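Transcriptional regulator, LacI family (Burkholderia phymatum, PDB 2RGY) probably regulates transcription as a LacI-family regulator, its periplasmic-binding-protein-like core being expected to sense a small effector such as a sugar. Local coordinates at residues A[8-14]-A[68-74]; A[189-193]-A[217-221]; A[78-84]-A[98-102]. One frame throughout, in Å; residues are numbered along the deposited sequence.

Interaction 1 (A[8-14]-A[68-74]); sequences LGIIGLF and CDGVVVI
V72 packs tightly between two side chains of strand 10-14. V72 CG1 meets L13 CD1 at 3.6 Å, and V72 CG2 meets I11 CG2 at 3.9 Å. With L13 CG anti to the backbone N (chi1 166°), CD1 is brought to V72. G12 is held through both its N-H and its C=O, both bonds going to the parallel strand 70-73: G12 N donates to G70 O at 2.7 Å, and V72 N donates to G12 O along a nearly straight line. F14 N continues the ladder to V72 O. On the face of V71 and V73, C68 SG lies 3.7 Å from G12 CA, where glycine has no side chain. At the far end the I74 N to F14 O bond is weak.

The end near L8 is more open to solvent. There the D69 carboxylate adds to the backbone bonding. D69 OD1 takes L8 N at 3.1 Å and D69 OD2 takes G9 N at 2.7 Å, each through its syn lone pair. D69 N returns a bond to I10 O. Y260 also binds OD2, and R66 of the second subunit reaches L8 O. The carboxylate thus holds the residues leading into strand 10-14, and its several donors would probably stabilise the charged form.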
loop_
_atom_site.group_PDB
_atom_site.type_symbol
_atom_site.label_atom_id
_atom_site.label_comp_id
_atom_site.label_asym_id
_atom_site.label_seq_id
_atom_site.Cartn_x
_atom_site.Cartn_y
_atom_site.Cartn_z
ATOM N N LEU A 8 -28.595 -8.809 4.568
ATOM C CA LEU A 8 -27.367 -9.582 4.928
ATOM C C LEU A 8 -26.453 -8.776 5.844
ATOM O O LEU A 8 -25.660 -9.341 6.593
ATOM C CB LEU A 8 -26.605 -9.978 3.656
ATOM C CG LEU A 8 -25.268 -10.718 3.763
ATOM C CD1 LEU A 8 -25.443 -12.062 4.473
ATOM C CD2 LEU A 8 -24.731 -10.940 2.348
ATOM N N GLY A 9 -26.565 -7.455 5.781
ATOM C CA GLY A 9 -25.734 -6.600 6.611
ATOM C C GLY A 9 -24.312 -6.454 6.088
ATOM O O GLY A 9 -23.400 -6.108 6.843
ATOM N N ILE A 10 -24.125 -6.725 4.798
ATOM C CA ILE A 10 -22.810 -6.623 4.167
ATOM C C ILE A 10 -22.880 -5.867 2.849
ATOM O O ILE A 10 -23.799 -6.060 2.051
ATOM C CB ILE A 10 -22.206 -8.009 3.815
ATOM C CG1 ILE A 10 -22.424 -9.009 4.946
ATOM C CG2 ILE A 10 -20.726 -7.866 3.535
ATOM C CD1 ILE A 10 -21.940 -8.550 6.279
ATOM N N ILE A 11 -21.899 -5.007 2.624
ATOM C CA ILE A 11 -21.816 -4.277 1.379
ATOM C C ILE A 11 -20.573 -4.823 0.697
ATOM O O ILE A 11 -19.565 -5.074 1.350
ATOM C CB ILE A 11 -21.704 -2.751 1.623
ATOM C CG1 ILE A 11 -23.097 -2.189 1.927
ATOM C CG2 ILE A 11 -21.100 -2.055 0.406
ATOM C CD1 ILE A 11 -23.147 -0.679 2.078
ATOM N N GLY A 12 -20.652 -5.058 -0.605
ATOM C CA GLY A 12 -19.498 -5.583 -1.311
ATOM C C GLY A 12 -18.647 -4.465 -1.872
ATOM O O GLY A 12 -19.170 -3.402 -2.185
ATOM N N LEU A 13 -17.343 -4.695 -1.994
ATOM C CA LEU A 13 -16.433 -3.687 -2.521
ATOM C C LEU A 13 -15.409 -4.270 -3.489
ATOM O O LEU A 13 -14.673 -5.190 -3.140
ATOM C CB LEU A 13 -15.680 -2.998 -1.379
ATOM C CG LEU A 13 -14.464 -2.155 -1.790
ATOM C CD1 LEU A 13 -14.889 -1.008 -2.695
ATOM C CD2 LEU A 13 -13.781 -1.615 -0.540
ATOM N N PHE A 14 -15.365 -3.739 -4.703
ATOM C CA PHE A 14 -14.379 -4.209 -5.662
ATOM C C PHE A 14 -13.314 -3.143 -5.902
ATOM O O PHE A 14 -13.629 -1.978 -6.142
ATOM C CB PHE A 14 -14.999 -4.547 -7.013
ATOM C CG PHE A 14 -13.974 -4.869 -8.064
ATOM C CD1 PHE A 14 -13.418 -6.144 -8.141
ATOM C CD2 PHE A 14 -13.516 -3.877 -8.941
ATOM C CE1 PHE A 14 -12.413 -6.438 -9.079
ATOM C CE2 PHE A 14 -12.512 -4.154 -9.883
ATOM C CZ PHE A 14 -11.959 -5.441 -9.951
ATOM N N CYS A 68 -24.857 -9.188 -1.584
ATOM C CA CYS A 68 -24.420 -8.083 -0.741
ATOM C C CYS A 68 -25.578 -7.090 -0.824
ATOM O O CYS A 68 -26.233 -7.004 -1.864
ATOM C CB CYS A 68 -23.146 -7.463 -1.308
ATOM S SG CYS A 68 -21.695 -8.538 -1.236
ATOM N N ASP A 69 -25.853 -6.355 0.250
ATOM C CA ASP A 69 -26.955 -5.397 0.219
ATOM C C ASP A 69 -26.687 -4.291 -0.801
ATOM O O ASP A 69 -27.607 -3.760 -1.422
ATOM C CB ASP A 69 -27.175 -4.787 1.603
ATOM C CG ASP A 69 -27.541 -5.829 2.640
ATOM O OD1 ASP A 69 -28.392 -6.691 2.333
ATOM O OD2 ASP A 69 -26.988 -5.778 3.757
ATOM N N GLY A 70 -25.417 -3.948 -0.957
ATOM C CA GLY A 70 -25.021 -2.921 -1.903
ATOM C C GLY A 70 -23.621 -3.237 -2.385
ATOM O O GLY A 70 -22.899 -3.987 -1.729
ATOM N N VAL A 71 -23.226 -2.680 -3.521
ATOM C CA VAL A 71 -21.893 -2.940 -4.034
ATOM C C VAL A 71 -21.179 -1.658 -4.447
ATOM O O VAL A 71 -21.731 -0.839 -5.192
ATOM C CB VAL A 71 -21.942 -3.892 -5.245
ATOM C CG1 VAL A 71 -20.528 -4.181 -5.726
ATOM C CG2 VAL A 71 -22.654 -5.175 -4.868
ATOM N N VAL A 72 -19.961 -1.483 -3.937
ATOM C CA VAL A 72 -19.143 -0.322 -4.261
ATOM C C VAL A 72 -18.145 -0.783 -5.314
ATOM O O VAL A 72 -17.450 -1.784 -5.134
ATOM C CB VAL A 72 -18.370 0.201 -3.032
ATOM C CG1 VAL A 72 -17.528 1.397 -3.429
ATOM C CG2 VAL A 72 -19.346 0.587 -1.920
ATOM N N VAL A 73 -18.057 -0.050 -6.411
ATOM C CA VAL A 73 -17.165 -0.462 -7.477
ATOM C C VAL A 73 -16.263 0.612 -8.047
ATOM O O VAL A 73 -16.713 1.709 -8.352
ATOM C CB VAL A 73 -17.982 -1.073 -8.647
ATOM C CG1 VAL A 73 -17.069 -1.436 -9.797
ATOM C CG2 VAL A 73 -18.745 -2.285 -8.162
ATOM N N ILE A 74 -14.977 0.289 -8.163
ATOM C CA ILE A 74 -14.014 1.196 -8.773
ATOM C C ILE A 74 -13.129 0.369 -9.689
ATOM O O ILE A 74 -12.529 -0.617 -9.270
ATOM C CB ILE A 74 -13.126 1.946 -7.747
ATOM C CG1 ILE A 74 -12.122 2.834 -8.494
ATOM C CG2 ILE A 74 -12.394 0.979 -6.855
ATOM C CD1 ILE A 74 -11.314 3.754 -7.587
#

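Interaction 2 (A[189-193]-A[217-221]); sequences PFTGL and GDVSV
The ring of F190 meets V219 at its edge, not over a face. V219 CG1 lies near the ring plane, 3.7 Å from F190 CE1, and V219 CG2 is slightly farther from the same atom. F190 CG sits between the backbone N and the carbonyl carbon (chi1 75°), which turns the ring back toward V219. The peptide groups next to this pair join the two segments. S220 N donates to T191 O at 3.0 Å, with an N-H...O angle of 171°. L193 N then donates to S220 O at 2.8 Å. Residue S220 is therefore bound through both its N-H and its C=O, as expected in a parallel ladder. CA-H...O contacts from V219, G192 and V221 accompany these bonds.

L193 and V221 lie on one face of the sheet, where L193 CD2 and V221 CG2 are only loosely packed at 4.5 Å. V219 CG1 also approaches L193 CB. At the open end a water donates to D218 O at 2.6 Å and weakly to T191 O. It bridges the two segments at the first rung of the ladder, though its hold on the T191 side is weak. S220 OG turns to A281 O, and T191 OG1 to H128.

The contact joins the two strands of a parallel beta-alpha-beta unit. The linking helix 198-210 covers L193, V219 and V221 through F208. L183 of helix 173-186 packs on F190 and L193. Strand 131-135 pairs with 192-195 on its other edge, and strand 238-241 follows 220-223 in the sheet.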
loop_
_atom_site.group_PDB
_atom_site.type_symbol
_atom_site.label_atom_id
_atom_site.label_comp_id
_atom_site.label_asym_id
_atom_site.label_seq_id
_atom_site.Cartn_x
_atom_site.Cartn_y
_atom_site.Cartn_z
ATOM N N PRO A 189 14.098 15.609 -25.492
ATOM C CA PRO A 189 14.446 16.573 -24.447
ATOM C C PRO A 189 13.248 16.927 -23.571
ATOM O O PRO A 189 12.110 16.918 -24.038
ATOM C CB PRO A 189 14.948 17.766 -25.250
ATOM C CG PRO A 189 14.047 17.743 -26.436
ATOM C CD PRO A 189 14.036 16.264 -26.810
ATOM N N PHE A 190 13.506 17.227 -22.302
ATOM C CA PHE A 190 12.446 17.615 -21.377
ATOM C C PHE A 190 13.043 18.001 -20.031
ATOM O O PHE A 190 14.006 17.393 -19.573
ATOM C CB PHE A 190 11.424 16.479 -21.206
ATOM C CG PHE A 190 11.909 15.339 -20.366
ATOM C CD1 PHE A 190 11.750 15.364 -18.980
ATOM C CD2 PHE A 190 12.531 14.240 -20.959
ATOM C CE1 PHE A 190 12.202 14.303 -18.183
ATOM C CE2 PHE A 190 12.990 13.171 -20.185
ATOM C CZ PHE A 190 12.826 13.200 -18.783
ATOM N N THR A 191 12.487 19.029 -19.404
ATOM C CA THR A 191 12.993 19.451 -18.110
ATOM C C THR A 191 11.934 19.251 -17.043
ATOM O O THR A 191 12.219 19.367 -15.855
ATOM C CB THR A 191 13.416 20.935 -18.113
ATOM O OG1 THR A 191 12.277 21.757 -18.391
ATOM C CG2 THR A 191 14.498 21.178 -19.159
ATOM N N GLY A 192 10.714 18.951 -17.483
ATOM C CA GLY A 192 9.609 18.745 -16.559
ATOM C C GLY A 192 8.809 17.522 -16.946
ATOM O O GLY A 192 8.467 17.344 -18.116
ATOM N N LEU A 193 8.498 16.684 -15.961
ATOM C CA LEU A 193 7.763 15.439 -16.191
ATOM C C LEU A 193 6.489 15.310 -15.364
ATOM O O LEU A 193 6.489 15.556 -14.161
ATOM C CB LEU A 193 8.670 14.239 -15.877
ATOM C CG LEU A 193 8.016 12.848 -15.843
ATOM C CD1 LEU A 193 7.541 12.472 -17.230
ATOM C CD2 LEU A 193 9.015 11.818 -15.334
ATOM N N GLY A 217 16.899 19.174 -9.471
ATOM C CA GLY A 217 18.048 19.712 -10.184
ATOM C C GLY A 217 17.907 19.777 -11.697
ATOM O O GLY A 217 17.722 20.852 -12.260
ATOM N N ASP A 218 17.996 18.626 -12.352
ATOM C CA ASP A 218 17.900 18.547 -13.805
ATOM C C ASP A 218 16.474 18.332 -14.300
ATOM O O ASP A 218 16.119 18.777 -15.388
ATOM C CB ASP A 218 18.770 17.403 -14.321
ATOM C CG ASP A 218 20.190 17.466 -13.793
ATOM O OD1 ASP A 218 20.786 18.573 -13.811
ATOM O OD2 ASP A 218 20.711 16.406 -13.365
ATOM N N VAL A 219 15.662 17.646 -13.507
ATOM C CA VAL A 219 14.285 17.370 -13.898
ATOM C C VAL A 219 13.305 17.583 -12.762
ATOM O O VAL A 219 13.531 17.121 -11.647
ATOM C CB VAL A 219 14.125 15.914 -14.388
ATOM C CG1 VAL A 219 12.669 15.641 -14.730
ATOM C CG2 VAL A 219 14.991 15.677 -15.606
ATOM N N SER A 220 12.219 18.291 -13.054
ATOM C CA SER A 220 11.179 18.546 -12.069
ATOM C C SER A 220 10.104 17.512 -12.337
ATOM O O SER A 220 9.700 17.318 -13.473
ATOM C CB SER A 220 10.617 19.957 -12.233
ATOM O OG SER A 220 11.523 20.919 -11.727
ATOM N N VAL A 221 9.655 16.844 -11.284
ATOM C CA VAL A 221 8.662 15.785 -11.416
ATOM C C VAL A 221 7.426 16.050 -10.574
ATOM O O VAL A 221 7.535 16.363 -9.397
ATOM C CB VAL A 221 9.259 14.421 -10.975
ATOM C CG1 VAL A 221 8.227 13.312 -11.144
ATOM C CG2 VAL A 221 10.518 14.117 -11.774
HETATM O O HOH W 1 14.985 21.084 -14.974
#

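Interaction 3 (A[78-84]-A[98-102]); sequences LHDEDLD and RAFDA
R98 and L83 approach from opposite directions, and the leucine covers one face of the guanidinium. L83 CD1 stands 4.0 Å above the plane of the R98 guanidinium, over its centre. L83 CD2 comes closer to the start of the group, 3.4 Å from R98 NE. That NE is buried here and has no polar partner in the model.

The polar bonds of R98 run round the edge of the group. R98 NH2 makes a salt bridge to D80 OD1 at 2.9 Å. The oxygen lies in the guanidinium plane, while the carboxylate itself is turned 71° from it. R98 NH1 donates to L78 O at 2.7 Å from above the carbonyl plane, and R98 NH2 adds a weak bond to the same oxygen. The R98 chain is bent at chi3 (-64°), which helps bring its head to the start of the helix. NH1 has a further acceptor in S75 O, so the group is fixed in rotation.

F100 packs against the helix beside L83 and D84. L83 CB touches F100 CE1 at 3.7 Å. D84 OD1 lies 3.5 Å from the same F100 CE1, its carboxylate 35° from the ring plane. A102 CB sits over one ring face, offset toward the rim. H79 is the N-cap residue, and its N donates to D82 OD2.

The contact ties the first turn of helix 80-89 to the loop between strands 93-96 and 107-108. F95 and H87 complete the surroundings of the F100 ring. L78 packs on helix 52-65, and R53 of that helix forms salt bridges with E81 and D82.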
loop_
_atom_site.group_PDB
_atom_site.type_symbol
_atom_site.label_atom_id
_atom_site.label_comp_id
_atom_site.label_asym_id
_atom_site.label_seq_id
_atom_site.Cartn_x
_atom_site.Cartn_y
_atom_site.Cartn_z
ATOM N N LEU A 78 -13.167 -1.598 -16.663
ATOM C CA LEU A 78 -14.527 -1.865 -17.106
ATOM C C LEU A 78 -14.905 -0.851 -18.178
ATOM O O LEU A 78 -14.414 0.274 -18.180
ATOM C CB LEU A 78 -15.513 -1.747 -15.941
ATOM C CG LEU A 78 -15.424 -2.734 -14.773
ATOM C CD1 LEU A 78 -16.408 -2.294 -13.707
ATOM C CD2 LEU A 78 -15.759 -4.157 -15.241
ATOM N N HIS A 79 -15.769 -1.256 -19.096
ATOM C CA HIS A 79 -16.222 -0.351 -20.144
ATOM C C HIS A 79 -17.567 0.181 -19.704
ATOM O O HIS A 79 -18.260 -0.472 -18.928
ATOM C CB HIS A 79 -16.355 -1.094 -21.470
ATOM C CG HIS A 79 -15.042 -1.390 -22.117
ATOM N ND1 HIS A 79 -13.872 -1.500 -21.397
ATOM C CD2 HIS A 79 -14.719 -1.648 -23.406
ATOM C CE1 HIS A 79 -12.883 -1.816 -22.215
ATOM N NE2 HIS A 79 -13.371 -1.911 -23.439
ATOM N N ASP A 80 -17.946 1.353 -20.199
ATOM C CA ASP A 80 -19.219 1.934 -19.796
ATOM C C ASP A 80 -20.370 0.931 -19.882
ATOM O O ASP A 80 -21.205 0.871 -18.986
ATOM C CB ASP A 80 -19.527 3.183 -20.638
ATOM C CG ASP A 80 -18.598 4.357 -20.322
ATOM O OD1 ASP A 80 -17.634 4.182 -19.546
ATOM O OD2 ASP A 80 -18.824 5.468 -20.852
ATOM N N GLU A 81 -20.403 0.133 -20.945
ATOM C CA GLU A 81 -21.474 -0.846 -21.123
ATOM C C GLU A 81 -21.513 -1.865 -19.976
ATOM O O GLU A 81 -22.576 -2.413 -19.654
ATOM C CB GLU A 81 -21.327 -1.562 -22.484
ATOM C CG GLU A 81 -20.382 -2.761 -22.502
ATOM C CD GLU A 81 -20.053 -3.266 -23.915
ATOM O OE1 GLU A 81 -20.883 -3.092 -24.847
ATOM O OE2 GLU A 81 -18.958 -3.850 -24.089
ATOM N N ASP A 82 -20.358 -2.111 -19.358
ATOM C CA ASP A 82 -20.285 -3.047 -18.245
ATOM C C ASP A 82 -20.980 -2.450 -17.029
ATOM O O ASP A 82 -21.685 -3.150 -16.308
ATOM C CB ASP A 82 -18.826 -3.381 -17.906
ATOM C CG ASP A 82 -18.099 -4.019 -19.069
ATOM O OD1 ASP A 82 -18.768 -4.748 -19.834
ATOM O OD2 ASP A 82 -16.876 -3.803 -19.216
ATOM N N LEU A 83 -20.783 -1.153 -16.806
ATOM C CA LEU A 83 -21.421 -0.485 -15.676
ATOM C C LEU A 83 -22.950 -0.642 -15.746
ATOM O O LEU A 83 -23.599 -0.888 -14.729
ATOM C CB LEU A 83 -21.033 0.998 -15.660
ATOM C CG LEU A 83 -19.686 1.434 -15.057
ATOM C CD1 LEU A 83 -18.575 0.464 -15.376
ATOM C CD2 LEU A 83 -19.359 2.820 -15.595
ATOM N N ASP A 84 -23.513 -0.514 -16.950
ATOM C CA ASP A 84 -24.961 -0.644 -17.159
ATOM C C ASP A 84 -25.481 -2.057 -16.905
ATOM O O ASP A 84 -26.573 -2.245 -16.359
ATOM C CB ASP A 84 -25.326 -0.224 -18.586
ATOM C CG ASP A 84 -25.063 1.242 -18.840
ATOM O OD1 ASP A 84 -25.595 2.077 -18.080
ATOM O OD2 ASP A 84 -24.327 1.562 -19.796
ATOM N N ARG A 98 -15.395 7.377 -11.883
ATOM C CA ARG A 98 -15.866 7.339 -13.270
ATOM C C ARG A 98 -17.348 7.663 -13.310
ATOM O O ARG A 98 -18.067 7.441 -12.339
ATOM C CB ARG A 98 -15.588 5.993 -13.954
ATOM C CG ARG A 98 -16.297 4.792 -13.402
ATOM C CD ARG A 98 -15.756 3.561 -14.109
ATOM N NE ARG A 98 -16.058 3.574 -15.535
ATOM C CZ ARG A 98 -15.445 2.816 -16.439
ATOM N NH1 ARG A 98 -14.480 1.987 -16.070
ATOM N NH2 ARG A 98 -15.818 2.873 -17.714
ATOM N N ALA A 99 -17.796 8.199 -14.437
ATOM C CA ALA A 99 -19.189 8.601 -14.597
ATOM C C ALA A 99 -20.161 7.453 -14.854
ATOM O O ALA A 99 -19.761 6.352 -15.242
ATOM C CB ALA A 99 -19.293 9.638 -15.728
ATOM N N PHE A 100 -21.443 7.725 -14.624
ATOM C CA PHE A 100 -22.500 6.750 -14.846
ATOM C C PHE A 100 -23.740 7.513 -15.330
ATOM O O PHE A 100 -24.686 7.771 -14.569
ATOM C CB PHE A 100 -22.797 5.982 -13.558
ATOM C CG PHE A 100 -23.708 4.815 -13.759
ATOM C CD1 PHE A 100 -23.379 3.811 -14.672
ATOM C CD2 PHE A 100 -24.919 4.734 -13.074
ATOM C CE1 PHE A 100 -24.246 2.737 -14.899
ATOM C CE2 PHE A 100 -25.799 3.664 -13.290
ATOM C CZ PHE A 100 -25.465 2.667 -14.202
ATOM N N ASP A 101 -23.713 7.875 -16.608
ATOM C CA ASP A 101 -24.783 8.646 -17.231
ATOM C C ASP A 101 -26.209 8.160 -17.006
ATOM O O ASP A 101 -27.107 8.970 -16.796
ATOM C CB ASP A 101 -24.527 8.778 -18.732
ATOM C CG ASP A 101 -23.200 9.437 -19.038
ATOM O OD1 ASP A 101 -22.795 10.340 -18.263
ATOM O OD2 ASP A 101 -22.569 9.061 -20.054
ATOM N N ALA A 102 -26.434 6.852 -17.047
ATOM C CA ALA A 102 -27.788 6.348 -16.838
ATOM C C ALA A 102 -28.354 6.743 -15.469
ATOM O O ALA A 102 -29.575 6.889 -15.308
ATOM C CB ALA A 102 -27.816 4.840 -17.004
#

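In the fold
Interactions 1 and 3 belong to the same lobe and touch, with V73 CG1 of the first lying 4.1 Å from L78 CD1 of the third. Strand 70-73 leads on to helix 80-89, so the two contacts are consecutive in the chain. Interaction 2 lies in the other lobe, its centre about 43 Å from that of interaction 1. Interactions 1 and 2 are mostly buried pairings of parallel strands, one in each sheet, held by backbone bonds and apolar side chains, interaction 1 adding an aspartate at its open end. Interaction 3 is only partly buried. It joins a helix to a loop through an arginine that binds a carboxylate and a backbone carbonyl, with a leucine and a phenylalanine supplying the apolar part.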